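Local coordinates for nuclear inclusion protein A (Tobacco vein mottling virus, PDB 3MMG), which acts as a 3C-type viral protease, probably cleaving peptide bonds as a cysteine peptidase, at residues Gly34-Ile42 / Phe91-Phe100. The protein carries 3 engineered substitutions. Residues are numbered along the deposited sequence; the frame is centred on the assembly and turned at random.
Sequences GIGFGPYII and FPPFPQKLKF. With FMT (formic acid), chain E.
Gly-38, in the type II' turn from Phe-37 to Tyr-40, exchanges two backbone hydrogen bonds with the irregular segment 91-100. Phe-94 N donates to Gly-38 O at 2.8 Å, and Gly-38 N donates to Pro-95 O at 3.0 Å. Both donors lie above the plane of the carbonyl they meet, the second by 50°. The positive phi of Gly-38 suits glycine, and Gln-96 CG packs on its backbone. A solvent bridge between Gly-36 O and Pro-95 O is modelled at two positions too close to be filled together, so its detail is doubtful.

Aromatic rings make the flanking contacts. Gly-36 CA sits centrally over one face of Phe-94 in a CH-pi contact, 3.4 Å from the ring centroid; having no side chain, Gly-36 lets the ring come flat against the strand. Phe-37 leaves the strand pointing away, but a chi1 of -172°, which sets CG beside the carbonyl carbon, brings its ring back to segment 91-100, where Gln-96 CA makes a CH-pi contact over one face, offset toward the rim, 3.7 Å from the centroid. Phe-100 turns an edge to Phe-37 in an offset edge-to-face pair, planes at 63°.

Isoleucine methyls add apolar contacts: Ile-35 CG2 meets Leu-98 CD1 at 3.5 Å, while Ile-42 CD1 reaches Phe-100 CZ at 3.6 Å and Ile-41 CD1 touches Phe-94 CE1 at 3.7 Å.

In this chymotrypsin-like fold, segment 91-100 is part of the linker between the two beta-barrel domains and passes across the hairpin of strands 28-37 and 40-43. Helix 186-192 packs against Phe-37 and Phe-100, strand 18-25 against Ile-41 and Phe-94, and strand 163-171 of the second barrel against Ile-35, Leu-98 and Phe-100.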
loop_
_atom_site.group_PDB
_atom_site.type_symbol
_atom_site.label_atom_id
_atom_site.label_comp_id
_atom_site.label_asym_id
_atom_site.label_seq_id
_atom_site.Cartn_x
_atom_site.Cartn_y
_atom_site.Cartn_z
ATOM N N GLY A 34 4.397 -3.560 -0.189
ATOM C CA GLY A 34 4.639 -2.181 0.210
ATOM C C GLY A 34 5.268 -1.380 -0.918
ATOM O O GLY A 34 5.587 -1.925 -1.992
ATOM N N ILE A 35 5.437 -0.085 -0.673
ATOM C CA ILE A 35 6.098 0.823 -1.613
ATOM C C ILE A 35 7.314 1.474 -0.944
ATOM O O ILE A 35 7.166 2.117 0.078
ATOM C CB ILE A 35 5.133 1.951 -2.060
ATOM C CG1 ILE A 35 3.845 1.360 -2.637
ATOM C CG2 ILE A 35 5.827 2.894 -3.102
ATOM C CD1 ILE A 35 2.714 2.382 -2.859
ATOM N N GLY A 36 8.501 1.294 -1.502
ATOM C CA GLY A 36 9.693 1.982 -0.991
ATOM C C GLY A 36 9.840 3.387 -1.546
ATOM O O GLY A 36 9.544 3.653 -2.722
ATOM N N PHE A 37 10.348 4.292 -0.710
ATOM C CA PHE A 37 10.593 5.673 -1.107
ATOM C C PHE A 37 11.659 6.223 -0.152
ATOM O O PHE A 37 11.405 6.357 1.029
ATOM C CB PHE A 37 9.279 6.473 -1.005
ATOM C CG PHE A 37 9.354 7.872 -1.580
ATOM C CD1 PHE A 37 9.914 8.911 -0.846
ATOM C CD2 PHE A 37 8.822 8.146 -2.832
ATOM C CE1 PHE A 37 9.964 10.211 -1.363
ATOM C CE2 PHE A 37 8.870 9.444 -3.365
ATOM C CZ PHE A 37 9.447 10.468 -2.630
ATOM N N GLY A 38 12.852 6.477 -0.661
ATOM C CA GLY A 38 13.969 6.829 0.211
ATOM C C GLY A 38 14.149 5.753 1.276
ATOM O O GLY A 38 14.132 4.575 0.966
ATOM N N PRO A 39 14.319 6.165 2.553
ATOM C CA PRO A 39 14.489 5.228 3.652
ATOM C C PRO A 39 13.158 4.713 4.222
ATOM O O PRO A 39 13.143 4.068 5.293
ATOM C CB PRO A 39 15.192 6.092 4.703
ATOM C CG PRO A 39 14.546 7.431 4.508
ATOM C CD PRO A 39 14.402 7.566 3.017
ATOM N N TYR A 40 12.061 4.992 3.520
ATOM C CA TYR A 40 10.725 4.702 4.021
ATOM C C TYR A 40 10.070 3.553 3.278
ATOM O O TYR A 40 10.281 3.377 2.069
ATOM C CB TYR A 40 9.811 5.938 3.890
ATOM C CG TYR A 40 10.430 7.188 4.457
ATOM C CD1 TYR A 40 10.808 8.239 3.626
ATOM C CD2 TYR A 40 10.636 7.310 5.831
ATOM C CE1 TYR A 40 11.420 9.400 4.155
ATOM C CE2 TYR A 40 11.233 8.457 6.376
ATOM C CZ TYR A 40 11.611 9.492 5.534
ATOM O OH TYR A 40 12.205 10.632 6.064
ATOM N N ILE A 41 9.274 2.794 4.019
ATOM C CA ILE A 41 8.365 1.792 3.463
ATOM C C ILE A 41 6.942 2.219 3.764
ATOM O O ILE A 41 6.604 2.472 4.918
ATOM C CB ILE A 41 8.591 0.388 4.115
ATOM C CG1 ILE A 41 10.073 -0.030 4.013
ATOM C CG2 ILE A 41 7.680 -0.684 3.482
ATOM C CD1 ILE A 41 10.572 -0.160 2.620
ATOM N N ILE A 42 6.123 2.301 2.719
ATOM C CA ILE A 42 4.723 2.710 2.851
ATOM C C ILE A 42 3.927 1.418 2.793
ATOM O O ILE A 42 4.116 0.595 1.872
ATOM C CB ILE A 42 4.322 3.621 1.681
ATOM C CG1 ILE A 42 5.093 4.968 1.701
ATOM C CG2 ILE A 42 2.805 3.817 1.639
ATOM C CD1 ILE A 42 5.285 5.578 0.312
ATOM N N PHE A 91 19.857 0.022 5.972
ATOM C CA PHE A 91 18.934 -0.437 4.942
ATOM C C PHE A 91 19.165 0.492 3.757
ATOM O O PHE A 91 19.022 1.704 3.902
ATOM C CB PHE A 91 17.507 -0.271 5.470
ATOM C CG PHE A 91 16.446 -0.812 4.543
ATOM C CD1 PHE A 91 15.763 -1.982 4.871
ATOM C CD2 PHE A 91 16.128 -0.145 3.361
ATOM C CE1 PHE A 91 14.758 -2.488 4.020
ATOM C CE2 PHE A 91 15.138 -0.643 2.488
ATOM C CZ PHE A 91 14.459 -1.813 2.829
ATOM N N PRO A 92 19.538 -0.060 2.576
ATOM C CA PRO A 92 19.841 0.776 1.421
ATOM C C PRO A 92 18.553 1.429 0.886
ATOM O O PRO A 92 17.577 0.733 0.617
ATOM C CB PRO A 92 20.418 -0.226 0.401
ATOM C CG PRO A 92 19.842 -1.519 0.760
ATOM C CD PRO A 92 19.668 -1.502 2.270
ATOM N N PRO A 93 18.528 2.766 0.792
ATOM C CA PRO A 93 17.267 3.419 0.415
ATOM C C PRO A 93 16.838 3.281 -1.041
ATOM O O PRO A 93 17.651 2.983 -1.920
ATOM C CB PRO A 93 17.531 4.896 0.704
ATOM C CG PRO A 93 18.992 5.042 0.623
ATOM C CD PRO A 93 19.585 3.743 1.102
ATOM N N PHE A 94 15.542 3.499 -1.259
ATOM C CA PHE A 94 14.929 3.590 -2.590
ATOM C C PHE A 94 15.112 5.017 -3.138
ATOM O O PHE A 94 15.425 5.936 -2.376
ATOM C CB PHE A 94 13.429 3.334 -2.433
ATOM C CG PHE A 94 13.083 1.922 -2.090
ATOM C CD1 PHE A 94 13.083 1.490 -0.753
ATOM C CD2 PHE A 94 12.748 1.012 -3.098
ATOM C CE1 PHE A 94 12.715 0.165 -0.420
ATOM C CE2 PHE A 94 12.410 -0.328 -2.783
ATOM C CZ PHE A 94 12.396 -0.750 -1.463
ATOM N N PRO A 95 14.885 5.209 -4.454
ATOM C CA PRO A 95 14.797 6.562 -5.000
ATOM C C PRO A 95 13.583 7.308 -4.439
ATOM O O PRO A 95 12.801 6.728 -3.674
ATOM C CB PRO A 95 14.651 6.327 -6.511
ATOM C CG PRO A 95 14.174 4.964 -6.646
ATOM C CD PRO A 95 14.710 4.185 -5.499
ATOM N N GLN A 96 13.443 8.581 -4.807
ATOM C CA GLN A 96 12.430 9.459 -4.221
ATOM C C GLN A 96 11.718 10.240 -5.334
ATOM O O GLN A 96 11.480 11.461 -5.224
ATOM C CB GLN A 96 13.062 10.405 -3.180
ATOM C CG GLN A 96 13.654 9.700 -1.946
ATOM C CD GLN A 96 14.045 10.659 -0.841
ATOM O OE1 GLN A 96 13.346 11.653 -0.565
ATOM N NE2 GLN A 96 15.162 10.364 -0.184
ATOM N N LYS A 97 11.377 9.522 -6.397
ATOM C CA LYS A 97 10.788 10.141 -7.584
ATOM C C LYS A 97 9.312 9.848 -7.824
ATOM O O LYS A 97 8.674 10.576 -8.590
ATOM C CB LYS A 97 11.595 9.806 -8.832
ATOM C CG LYS A 97 13.030 10.339 -8.764
ATOM C CD LYS A 97 13.836 10.001 -10.024
ATOM C CE LYS A 97 15.338 10.248 -9.789
ATOM N NZ LYS A 97 15.965 9.153 -8.947
ATOM N N LEU A 98 8.780 8.774 -7.236
ATOM C CA LEU A 98 7.352 8.443 -7.434
ATOM C C LEU A 98 6.471 9.629 -7.036
ATOM O O LEU A 98 6.780 10.342 -6.083
ATOM C CB LEU A 98 6.935 7.235 -6.602
ATOM C CG LEU A 98 7.587 5.874 -6.816
ATOM C CD1 LEU A 98 7.136 4.957 -5.652
ATOM C CD2 LEU A 98 7.251 5.293 -8.160
ATOM N N LYS A 99 5.366 9.821 -7.770
ATOM C CA LYS A 99 4.354 10.824 -7.410
ATOM C C LYS A 99 3.099 10.163 -6.840
ATOM O O LYS A 99 2.638 9.139 -7.376
ATOM C CB LYS A 99 3.958 11.677 -8.621
ATOM C CG LYS A 99 5.139 12.408 -9.284
ATOM C CD LYS A 99 5.749 13.452 -8.401
ATOM C CE LYS A 99 6.888 14.152 -9.134
ATOM N NZ LYS A 99 8.180 14.021 -8.375
ATOM N N PHE A 100 2.556 10.779 -5.791
ATOM C CA PHE A 100 1.339 10.340 -5.092
ATOM C C PHE A 100 0.319 11.466 -5.129
ATOM O O PHE A 100 0.662 12.621 -4.894
ATOM C CB PHE A 100 1.595 9.996 -3.604
ATOM C CG PHE A 100 2.649 8.924 -3.381
ATOM C CD1 PHE A 100 4.015 9.242 -3.436
ATOM C CD2 PHE A 100 2.280 7.608 -3.113
ATOM C CE1 PHE A 100 5.002 8.257 -3.242
ATOM C CE2 PHE A 100 3.264 6.609 -2.899
ATOM C CZ PHE A 100 4.620 6.938 -2.955
HETATM C C FMT E . 7.147 13.035 -4.864
HETATM O O1 FMT E . 8.233 12.724 -5.375
HETATM O O2 FMT E . 6.648 14.171 -4.876
HETATM O O HOH W 1 10.196 5.788 -4.487
HETATM O O HOH W 2 11.373 4.708 -4.793
#